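Local atomic coordinates of aminodeoxyfutalosine deaminase (Deinococcus radiodurans, PDB entry 2IMR), a protein that deaminates aminodeoxyfutalosine to futalosine in menaquinone biosynthesis, using one zinc ion per subunit, and acts more weakly on adenosine and several related nucleosides. Residues 36-41 and 60-65; 171-176 and 234-239; 177-182 and 265-270; 363-368 and 412-417. One frame throughout, in Å; residues are numbered along the deposited sequence.

Interaction 1 (36-41 and 60-65)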
# COMPACT_ATOMS: atom_id res chain seq x y z
N HIS A 36 -31.78 -11.47 -27.25
CA HIS A 36 -31.90 -10.14 -26.60
C HIS A 36 -31.11 -9.11 -27.42
O HIS A 36 -31.04 -9.22 -28.64
CB HIS A 36 -31.38 -10.21 -25.16
CG HIS A 36 -31.90 -9.13 -24.27
ND1 HIS A 36 -31.54 -7.80 -24.42
CD2 HIS A 36 -32.77 -9.16 -23.23
CE1 HIS A 36 -32.17 -7.07 -23.51
NE2 HIS A 36 -32.92 -7.87 -22.78
N THR A 37 -30.51 -8.13 -26.75
CA THR A 37 -29.75 -7.10 -27.46
C THR A 37 -28.42 -6.80 -26.77
O THR A 37 -28.37 -6.08 -25.78
CB THR A 37 -30.55 -5.79 -27.57
OG1 THR A 37 -31.84 -6.06 -28.13
CG2 THR A 37 -29.81 -4.80 -28.45
N PRO A 38 -27.32 -7.36 -27.30
CA PRO A 38 -25.98 -7.15 -26.74
C PRO A 38 -25.52 -5.70 -26.84
O PRO A 38 -25.84 -4.99 -27.79
CB PRO A 38 -25.10 -8.08 -27.57
CG PRO A 38 -26.06 -9.16 -28.01
CD PRO A 38 -27.27 -8.35 -28.39
N ARG A 39 -24.75 -5.26 -25.85
CA ARG A 39 -24.21 -3.91 -25.85
C ARG A 39 -22.70 -4.06 -25.72
O ARG A 39 -22.22 -4.83 -24.89
CB ARG A 39 -24.73 -3.10 -24.65
CG ARG A 39 -26.24 -3.18 -24.46
CD ARG A 39 -26.75 -2.01 -23.64
NE ARG A 39 -26.14 -1.92 -22.32
CZ ARG A 39 -26.28 -2.82 -21.35
NH1 ARG A 39 -27.01 -3.91 -21.55
NH2 ARG A 39 -25.70 -2.61 -20.18
N LEU A 40 -21.96 -3.35 -26.56
CA LEU A 40 -20.51 -3.40 -26.54
C LEU A 40 -19.95 -2.16 -25.87
O LEU A 40 -19.96 -1.07 -26.45
CB LEU A 40 -19.96 -3.50 -27.97
CG LEU A 40 -18.45 -3.29 -28.14
CD1 LEU A 40 -17.69 -4.31 -27.29
CD2 LEU A 40 -18.09 -3.43 -29.61
N LEU A 41 -19.46 -2.33 -24.65
CA LEU A 41 -18.88 -1.22 -23.91
C LEU A 41 -17.38 -1.26 -24.15
O LEU A 41 -16.73 -2.26 -23.85
CB LEU A 41 -19.17 -1.36 -22.42
CG LEU A 41 -20.58 -1.78 -22.01
CD1 LEU A 41 -20.76 -1.53 -20.53
CD2 LEU A 41 -21.62 -1.01 -22.80
N VAL A 60 -19.01 -7.19 -23.69
CA VAL A 60 -20.33 -7.26 -24.30
C VAL A 60 -21.29 -7.67 -23.20
O VAL A 60 -21.09 -8.67 -22.51
CB VAL A 60 -20.40 -8.28 -25.45
CG1 VAL A 60 -21.83 -8.38 -25.97
CG2 VAL A 60 -19.48 -7.84 -26.58
N VAL A 61 -22.33 -6.87 -23.02
CA VAL A 61 -23.31 -7.14 -21.99
C VAL A 61 -24.67 -7.41 -22.61
O VAL A 61 -25.08 -6.74 -23.55
CB VAL A 61 -23.42 -5.95 -21.01
CG1 VAL A 61 -24.42 -6.26 -19.91
CG2 VAL A 61 -22.05 -5.66 -20.40
N VAL A 62 -25.35 -8.43 -22.09
CA VAL A 62 -26.68 -8.79 -22.55
C VAL A 62 -27.55 -8.67 -21.31
O VAL A 62 -27.44 -9.48 -20.39
CB VAL A 62 -26.73 -10.24 -23.08
CG1 VAL A 62 -28.16 -10.59 -23.47
CG2 VAL A 62 -25.81 -10.38 -24.28
N GLY A 63 -28.41 -7.65 -21.27
CA GLY A 63 -29.24 -7.46 -20.11
C GLY A 63 -28.35 -6.93 -18.99
O GLY A 63 -27.81 -5.83 -19.09
N GLU A 64 -28.18 -7.72 -17.93
CA GLU A 64 -27.32 -7.34 -16.81
C GLU A 64 -26.25 -8.40 -16.65
O GLU A 64 -25.64 -8.53 -15.59
CB GLU A 64 -28.12 -7.27 -15.51
CG GLU A 64 -29.23 -6.24 -15.49
CD GLU A 64 -29.96 -6.23 -14.16
OE1 GLU A 64 -29.31 -5.96 -13.12
OE2 GLU A 64 -31.18 -6.50 -14.15
N THR A 65 -26.02 -9.16 -17.72
CA THR A 65 -25.04 -10.24 -17.70
C THR A 65 -23.93 -10.08 -18.73
O THR A 65 -24.18 -9.70 -19.87
CB THR A 65 -25.74 -11.60 -17.95
OG1 THR A 65 -26.81 -11.76 -17.01
CG2 THR A 65 -24.76 -12.75 -17.80
O HOH W 1 -28.70 -5.54 -23.14
O HOH W 2 -26.49 -3.93 -17.92
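Arg39 and Val61 form the hydrogen-bonded pair of two antiparallel strands in the small mixed sheet that this amidohydrolase carries beside its catalytic barrel. Arg39 N gives to Val61 O at 2.8 Å, and Val61 N returns the bond to Arg39 O. The Arg39 side chain then runs back over its partner strand. CB and CG both pass near Val61 O, the bend at chi3 (-58°) turns NE out of the line of the chain, and the guanidinium lies with one face over Val61 CB. NH1 reaches Gly63 O at 3.2 Å in a nearly straight bond (165°) close to the guanidinium plane. NH2 joins the same carbonyl through a water, and NE has a weak, long ion pair with Glu85. An alanine at Arg39 would probably cost Gly63 O its arginine donor and Val61 CB and CG1 the guanidinium that lies over them. On the other face of the sheet, Pro38 CB rests on Val60 CG1 at 3.7 Å, and Leu40 CD1 meets Val60 CG2. Past the strand, a type II' turn carries Val62 into Thr65, and at its start a second water, 2.8 Å from Gly63 N, also binds Thr37 O and Arg39 NH1.

Interaction 2 (171-176 and 234-239)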
# COMPACT_ATOMS: atom_id res chain seq x y z
N THR A 171 -6.29 -6.50 4.99
CA THR A 171 -5.45 -6.71 6.17
C THR A 171 -5.34 -5.46 7.02
O THR A 171 -5.20 -4.35 6.50
CB THR A 171 -4.02 -7.12 5.76
OG1 THR A 171 -4.07 -8.30 4.95
CG2 THR A 171 -3.16 -7.37 6.99
N LEU A 172 -5.39 -5.64 8.34
CA LEU A 172 -5.24 -4.53 9.29
C LEU A 172 -3.91 -4.77 10.00
O LEU A 172 -3.79 -5.71 10.79
CB LEU A 172 -6.38 -4.54 10.32
CG LEU A 172 -7.80 -4.47 9.75
CD1 LEU A 172 -8.81 -4.51 10.89
CD2 LEU A 172 -7.96 -3.19 8.93
N TYR A 173 -2.92 -3.94 9.69
CA TYR A 173 -1.59 -4.05 10.27
C TYR A 173 -1.42 -3.18 11.52
O TYR A 173 -1.60 -1.96 11.46
CB TYR A 173 -0.54 -3.61 9.25
CG TYR A 173 -0.59 -4.32 7.91
CD1 TYR A 173 0.20 -5.43 7.65
CD2 TYR A 173 -1.40 -3.83 6.88
CE1 TYR A 173 0.21 -6.04 6.39
CE2 TYR A 173 -1.41 -4.42 5.62
CZ TYR A 173 -0.60 -5.52 5.38
OH TYR A 173 -0.59 -6.08 4.13
N PHE A 174 -1.06 -3.80 12.64
CA PHE A 174 -0.86 -3.07 13.89
C PHE A 174 0.53 -2.45 13.85
O PHE A 174 1.53 -3.15 13.73
CB PHE A 174 -0.98 -4.02 15.09
CG PHE A 174 -0.96 -3.34 16.43
CD1 PHE A 174 -1.73 -2.20 16.66
CD2 PHE A 174 -0.20 -3.85 17.48
CE1 PHE A 174 -1.75 -1.58 17.91
CE2 PHE A 174 -0.21 -3.24 18.74
CZ PHE A 174 -0.99 -2.10 18.95
N GLU A 175 0.60 -1.12 13.93
CA GLU A 175 1.89 -0.45 13.85
C GLU A 175 2.68 -0.45 15.15
O GLU A 175 2.13 -0.20 16.22
CB GLU A 175 1.69 0.99 13.36
CG GLU A 175 2.95 1.62 12.79
CD GLU A 175 2.67 2.95 12.12
OE1 GLU A 175 2.25 3.89 12.82
OE2 GLU A 175 2.88 3.05 10.90
N VAL A 176 3.97 -0.75 15.05
CA VAL A 176 4.85 -0.77 16.22
C VAL A 176 5.99 0.21 15.97
O VAL A 176 6.60 0.20 14.90
CB VAL A 176 5.42 -2.17 16.48
CG1 VAL A 176 6.36 -2.13 17.68
CG2 VAL A 176 4.28 -3.14 16.73
N GLY A 234 2.54 -16.60 10.63
CA GLY A 234 1.83 -16.39 9.38
C GLY A 234 1.13 -15.04 9.31
O GLY A 234 0.07 -14.93 8.69
N LEU A 235 1.70 -14.02 9.95
CA LEU A 235 1.11 -12.69 9.93
C LEU A 235 1.75 -11.83 8.84
O LEU A 235 2.97 -11.70 8.78
CB LEU A 235 1.30 -12.00 11.28
CG LEU A 235 0.53 -12.53 12.49
CD1 LEU A 235 0.99 -11.79 13.73
CD2 LEU A 235 -0.96 -12.34 12.28
N PRO A 236 0.93 -11.23 7.96
CA PRO A 236 1.51 -10.39 6.91
C PRO A 236 2.23 -9.18 7.52
O PRO A 236 1.88 -8.71 8.60
CB PRO A 236 0.30 -10.00 6.06
CG PRO A 236 -0.84 -10.06 7.03
CD PRO A 236 -0.53 -11.31 7.83
N LEU A 237 3.25 -8.70 6.81
CA LEU A 237 4.03 -7.56 7.27
C LEU A 237 4.06 -6.43 6.25
O LEU A 237 3.98 -6.66 5.05
CB LEU A 237 5.49 -7.98 7.52
CG LEU A 237 5.90 -8.84 8.72
CD1 LEU A 237 7.29 -9.41 8.46
CD2 LEU A 237 5.89 -8.01 9.99
N GLN A 238 4.17 -5.21 6.76
CA GLN A 238 4.32 -4.02 5.93
C GLN A 238 5.28 -3.11 6.68
O GLN A 238 5.09 -2.85 7.88
CB GLN A 238 2.99 -3.30 5.67
CG GLN A 238 2.40 -3.61 4.29
CD GLN A 238 1.28 -2.66 3.87
OE1 GLN A 238 1.37 -1.45 4.07
NE2 GLN A 238 0.23 -3.21 3.26
N ILE A 239 6.32 -2.66 5.99
CA ILE A 239 7.33 -1.78 6.56
C ILE A 239 7.53 -0.60 5.61
O ILE A 239 7.66 -0.80 4.40
CB ILE A 239 8.71 -2.51 6.69
CG1 ILE A 239 8.54 -3.84 7.43
CG2 ILE A 239 9.72 -1.61 7.43
CD1 ILE A 239 9.80 -4.69 7.44
O HOH W 3 1.84 -7.45 3.66
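Tyr173 puts its ring between two side chains: Thr171 CG2, from its own strand, lies 3.5 Å above the centre of one face, and Gln238 CG lies over the opposite face, offset toward the rim, in a CH-pi contact. This is the tight part of the contact. The Gln238 chain crosses the tyrosine at about a right angle, with its amide plane turned 49° from the ring, and NE2 comes to 3.1 Å from Tyr173 CE2. That amide has firm partners beyond the two segments, since OE1 bonds His99 ND1 and NE2 bonds Ala98 O. Gln238 is therefore a second-shell residue that probably fixes the rotation of the zinc ligand His99, while the tyrosine ring backs its chain. Pro236 touches with single atoms: its CG meets Thr171 CG2 at 3.6 Å, its CB stands 4.0 Å from Tyr173 CE1, and its carbonyl oxygen faces the ring edge. The looser side is at the phenol end, where a water bridges the segments, 2.8 Å from Tyr173 OH and donating to Leu237 O at 2.7 Å. Strand 206-212 runs beside strand 170-176 and meets 234-239 too, with Arg207 against Pro236 and Leu210 against Leu237; on the other side of strand 170-176, strand 149-153 sends Ile152 to both Tyr173 and Gln238, consistent with inward-facing side chains meeting inside a TIM-type barrel.

Interaction 3 (177-182 and 265-270)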
# COMPACT_ATOMS: atom_id res chain seq x y z
N LEU A 177 6.29 1.04 16.96
CA LEU A 177 7.33 2.05 16.81
C LEU A 177 8.11 2.28 18.10
O LEU A 177 7.55 2.71 19.10
CB LEU A 177 6.67 3.37 16.37
CG LEU A 177 7.46 4.61 15.92
CD1 LEU A 177 6.45 5.67 15.47
CD2 LEU A 177 8.34 5.16 17.03
N ASN A 178 9.41 1.98 18.08
CA ASN A 178 10.27 2.20 19.23
C ASN A 178 11.70 1.90 18.81
O ASN A 178 12.07 0.74 18.62
CB ASN A 178 9.90 1.31 20.42
CG ASN A 178 10.64 1.71 21.68
OD1 ASN A 178 11.87 1.71 21.71
ND2 ASN A 178 9.89 2.06 22.72
N PRO A 179 12.53 2.94 18.68
CA PRO A 179 13.93 2.83 18.26
C PRO A 179 14.98 2.49 19.32
O PRO A 179 16.17 2.42 19.00
CB PRO A 179 14.19 4.19 17.62
CG PRO A 179 13.41 5.11 18.53
CD PRO A 179 12.10 4.36 18.73
N PHE A 180 14.56 2.28 20.56
CA PHE A 180 15.48 1.97 21.66
C PHE A 180 15.71 0.47 21.85
O PHE A 180 14.82 -0.25 22.31
CB PHE A 180 14.94 2.57 22.96
CG PHE A 180 14.80 4.07 22.91
CD1 PHE A 180 15.90 4.89 23.13
CD2 PHE A 180 13.57 4.65 22.64
CE1 PHE A 180 15.78 6.27 23.07
CE2 PHE A 180 13.44 6.04 22.58
CZ PHE A 180 14.55 6.85 22.79
N PRO A 181 16.91 -0.02 21.51
CA PRO A 181 17.25 -1.44 21.65
C PRO A 181 16.89 -2.05 23.01
O PRO A 181 16.40 -3.18 23.07
CB PRO A 181 18.76 -1.47 21.40
CG PRO A 181 18.93 -0.37 20.41
CD PRO A 181 18.06 0.74 20.98
N ASP A 182 17.13 -1.31 24.08
CA ASP A 182 16.86 -1.81 25.43
C ASP A 182 15.38 -2.03 25.71
O ASP A 182 15.02 -2.80 26.61
CB ASP A 182 17.44 -0.87 26.48
CG ASP A 182 18.95 -0.72 26.36
OD1 ASP A 182 19.61 -1.73 26.04
OD2 ASP A 182 19.47 0.39 26.61
N ALA A 265 14.72 13.49 22.12
CA ALA A 265 14.17 12.61 23.14
C ALA A 265 13.48 11.36 22.57
O ALA A 265 13.29 10.38 23.29
CB ALA A 265 13.20 13.38 24.03
N LEU A 266 13.13 11.39 21.29
CA LEU A 266 12.43 10.26 20.67
C LEU A 266 13.33 9.15 20.14
O LEU A 266 12.84 8.10 19.73
CB LEU A 266 11.55 10.75 19.52
CG LEU A 266 10.54 11.87 19.78
CD1 LEU A 266 9.67 12.05 18.54
CD2 LEU A 266 9.67 11.53 20.98
N TYR A 267 14.65 9.37 20.15
CA TYR A 267 15.58 8.38 19.62
C TYR A 267 16.87 8.24 20.42
O TYR A 267 17.22 9.11 21.22
CB TYR A 267 16.06 8.79 18.22
CG TYR A 267 15.05 8.87 17.10
CD1 TYR A 267 14.28 10.02 16.91
CD2 TYR A 267 14.92 7.83 16.19
CE1 TYR A 267 13.40 10.12 15.81
CE2 TYR A 267 14.07 7.92 15.10
CZ TYR A 267 13.31 9.06 14.92
OH TYR A 267 12.47 9.12 13.84
N PRO A 268 17.60 7.13 20.21
CA PRO A 268 18.87 6.92 20.90
C PRO A 268 19.75 8.04 20.34
O PRO A 268 19.37 8.70 19.38
CB PRO A 268 19.31 5.55 20.39
CG PRO A 268 18.01 4.83 20.24
CD PRO A 268 17.13 5.88 19.58
N HIS A 269 20.93 8.26 20.92
CA HIS A 269 21.79 9.34 20.47
C HIS A 269 22.41 9.20 19.08
O HIS A 269 22.78 10.20 18.46
CB HIS A 269 22.89 9.58 21.51
CG HIS A 269 22.38 10.03 22.84
ND1 HIS A 269 21.91 11.30 23.07
CD2 HIS A 269 22.25 9.37 24.02
CE1 HIS A 269 21.51 11.41 24.33
NE2 HIS A 269 21.71 10.25 24.92
N THR A 270 22.51 7.97 18.57
CA THR A 270 23.07 7.74 17.24
C THR A 270 22.23 6.74 16.47
O THR A 270 21.58 5.88 17.07
CB THR A 270 24.50 7.16 17.31
OG1 THR A 270 24.46 5.88 17.95
CG2 THR A 270 25.44 8.09 18.08
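Asn178 OD1 accepts from Phe180 N at 3.0 Å, the donor tilted 18° from the carbonyl plane, and closes an Asx turn that presents Pro179 and Phe180 to the loop 265-270. Across the contact there is no hydrogen bond; proline rings, an aromatic ring and backbone carbonyls do the packing. Pro179 works at its CG, which sits 3.3 Å from Leu266 O and also touches the Tyr267 ring at CD2. The two side chains cross at about a right angle. Pro179 CB meets Pro268 CD at 3.9 Å, and Pro179 O lies close to Pro268 CG, so the proline of 265-270 is held against both backbone and side chain of 177-182. In Phe180, chi1 (-61°) sets CG anti to the carbonyl carbon, beside the backbone N. Pro268 CD stands 3.7 Å above one face of the phenyl ring, offset toward the rim, as a CH-pi contact, while Pro268 CG packs on Phe180 CD1. The ring also reaches the backbone: Phe180 CE1 is 3.5 Å from Tyr267 C, and Ala265 O lies at the ring edge near CZ. The Tyr267 hydroxyl bonds Ala111 O, and its ring meets Trp259 edge-to-face. The contact thus joins two loops of the barrel domain: the one at the C-terminal end of strand 170-176, leading to helix 184-199, and the one entering helix 271-275, whose Val274 packs on both Pro179 and Pro268.

Interaction 4 (363-368 and 412-417)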
# COMPACT_ATOMS: atom_id res chain seq x y z
N ASN A 363 -9.23 7.02 -2.68
CA ASN A 363 -9.60 6.44 -3.97
C ASN A 363 -8.39 6.10 -4.86
O ASN A 363 -7.83 6.98 -5.50
CB ASN A 363 -10.52 7.40 -4.72
CG ASN A 363 -11.15 6.78 -5.94
OD1 ASN A 363 -10.80 5.66 -6.33
ND2 ASN A 363 -12.10 7.49 -6.55
N VAL A 364 -8.03 4.83 -4.91
CA VAL A 364 -6.89 4.39 -5.72
C VAL A 364 -7.05 4.63 -7.22
O VAL A 364 -6.06 4.68 -7.95
CB VAL A 364 -6.58 2.88 -5.47
CG1 VAL A 364 -5.58 2.35 -6.50
CG2 VAL A 364 -6.00 2.71 -4.08
N ARG A 365 -8.28 4.81 -7.69
CA ARG A 365 -8.48 5.07 -9.11
C ARG A 365 -7.71 6.34 -9.48
O ARG A 365 -7.22 6.49 -10.59
CB ARG A 365 -9.97 5.27 -9.43
CG ARG A 365 -10.84 4.08 -9.07
CD ARG A 365 -12.30 4.38 -9.39
NE ARG A 365 -13.21 3.30 -9.03
CZ ARG A 365 -13.46 2.92 -7.78
NH1 ARG A 365 -12.87 3.53 -6.76
NH2 ARG A 365 -14.33 1.94 -7.55
N GLU A 366 -7.63 7.25 -8.52
CA GLU A 366 -6.94 8.51 -8.73
C GLU A 366 -5.42 8.34 -8.75
O GLU A 366 -4.71 9.14 -9.36
CB GLU A 366 -7.39 9.51 -7.66
CG GLU A 366 -8.81 10.02 -7.95
CD GLU A 366 -9.49 10.68 -6.76
OE1 GLU A 366 -8.80 11.08 -5.80
OE2 GLU A 366 -10.73 10.82 -6.80
N GLU A 367 -4.92 7.29 -8.09
CA GLU A 367 -3.48 7.03 -8.08
C GLU A 367 -3.09 6.46 -9.44
O GLU A 367 -1.98 6.67 -9.91
CB GLU A 367 -3.12 6.04 -6.98
CG GLU A 367 -3.40 6.54 -5.56
CD GLU A 367 -2.60 7.77 -5.18
OE1 GLU A 367 -1.61 8.09 -5.87
OE2 GLU A 367 -2.96 8.42 -4.17
N VAL A 368 -4.01 5.73 -10.05
CA VAL A 368 -3.76 5.14 -11.37
C VAL A 368 -3.58 6.28 -12.36
O VAL A 368 -2.65 6.28 -13.17
CB VAL A 368 -4.93 4.23 -11.81
CG1 VAL A 368 -4.79 3.85 -13.29
CG2 VAL A 368 -4.96 2.97 -10.95
N PHE A 412 -17.72 -1.87 -12.03
CA PHE A 412 -16.61 -2.23 -12.91
C PHE A 412 -16.26 -1.10 -13.86
O PHE A 412 -15.19 -1.09 -14.47
CB PHE A 412 -16.97 -3.47 -13.74
CG PHE A 412 -17.23 -4.70 -12.92
CD1 PHE A 412 -18.02 -5.73 -13.42
CD2 PHE A 412 -16.67 -4.84 -11.66
CE1 PHE A 412 -18.25 -6.89 -12.68
CE2 PHE A 412 -16.89 -5.99 -10.90
CZ PHE A 412 -17.68 -7.02 -11.42
N ARG A 413 -17.17 -0.16 -14.00
CA ARG A 413 -16.97 0.98 -14.89
C ARG A 413 -16.46 2.15 -14.04
O ARG A 413 -17.24 2.93 -13.49
CB ARG A 413 -18.31 1.30 -15.55
CG ARG A 413 -18.25 2.24 -16.73
CD ARG A 413 -19.54 2.13 -17.55
NE ARG A 413 -19.65 3.22 -18.51
CZ ARG A 413 -20.59 3.32 -19.44
NH1 ARG A 413 -21.53 2.39 -19.55
NH2 ARG A 413 -20.59 4.37 -20.25
N TRP A 414 -15.14 2.28 -13.94
CA TRP A 414 -14.52 3.32 -13.13
C TRP A 414 -14.95 4.76 -13.38
O TRP A 414 -14.97 5.57 -12.45
CB TRP A 414 -12.99 3.22 -13.26
CG TRP A 414 -12.41 2.00 -12.61
CD1 TRP A 414 -13.07 0.85 -12.26
CD2 TRP A 414 -11.03 1.78 -12.28
NE1 TRP A 414 -12.19 -0.06 -11.73
CE2 TRP A 414 -10.93 0.48 -11.73
CE3 TRP A 414 -9.87 2.55 -12.40
CZ2 TRP A 414 -9.72 -0.06 -11.29
CZ3 TRP A 414 -8.65 2.01 -11.96
CH2 TRP A 414 -8.59 0.72 -11.42
N GLU A 415 -15.32 5.09 -14.62
CA GLU A 415 -15.73 6.46 -14.92
C GLU A 415 -17.00 6.89 -14.17
O GLU A 415 -17.32 8.08 -14.12
CB GLU A 415 -15.97 6.64 -16.43
CG GLU A 415 -17.25 5.98 -16.92
CD GLU A 415 -17.69 6.48 -18.29
OE1 GLU A 415 -17.36 7.63 -18.65
OE2 GLU A 415 -18.39 5.72 -18.99
N LEU A 416 -17.70 5.93 -13.57
CA LEU A 416 -18.94 6.23 -12.84
C LEU A 416 -18.78 6.21 -11.32
O LEU A 416 -19.78 6.31 -10.58
CB LEU A 416 -20.03 5.22 -13.24
CG LEU A 416 -20.25 4.99 -14.74
CD1 LEU A 416 -21.29 3.89 -14.93
CD2 LEU A 416 -20.70 6.27 -15.40
N SER A 417 -17.54 6.09 -10.86
CA SER A 417 -17.26 6.03 -9.43
C SER A 417 -17.73 7.24 -8.64
O SER A 417 -17.49 8.38 -9.04
CB SER A 417 -15.75 5.84 -9.21
OG SER A 417 -15.46 5.67 -7.84
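Helix 365-368 and the short 3-10 turn 414-416 approach most nearly at Arg365 and Trp414, whose CA atoms are 7.5 Å apart, so side chains must bridge them. Arg365 does most of this, lying extended from CG to NE. Its CG stands 3.8 Å above the indole plane of Trp414, offset toward the rim, in a CH-pi contact. Farther out, CZ makes a cation-pi contact 5.0 Å from the centre of the five-membered ring, though the guanidinium is turned 66° from the indole. Ser417 OG lies over the centre of one guanidinium face, 3.4 Å from Arg365 CZ. Asn363 OD1 takes two bonds, from Arg365 N and Arg365 NH1, which approach from opposite faces of the amide, each at 3.0 Å. Arg365 NH2 bonds Leu144 O. Val368 CG2 completes the contact at the indole edge, 3.9 Å from Trp414 CZ3. A leucine in place of Arg365 would probably leave Leu144 O without this donor and the indole without its cation. Trp414 NE1 is held by Ala92 O. The asparagine bond to Arg365 N is a helix-capping bond, and the whole joins the N-terminal part of helix 365-374, in the barrel domain, to the chain's C-terminal segment.

Interactions 2 and 3 cross along the chain, their first segments adjoining where 171-176 runs directly into 177-182, yet their centres lie 21 Å apart and they do not otherwise touch. Interaction 2 is nearest the zinc site: the Gln238 side chain is about 6 Å from the metal. In interaction 3 the Tyr267 side chain is about 14 Å from the zinc but about 6 Å from that of His213, a predicted substrate-binding residue. Interactions 1 and 4 lie away from the annotated sites and meet each other, Leu41 CD1 coming 4.1 Å from Arg413 NH1, so 412-417 links the small sheet to the barrel domain. Interactions 1 and 3 are on opposite sides of the molecule, centres 61 Å apart.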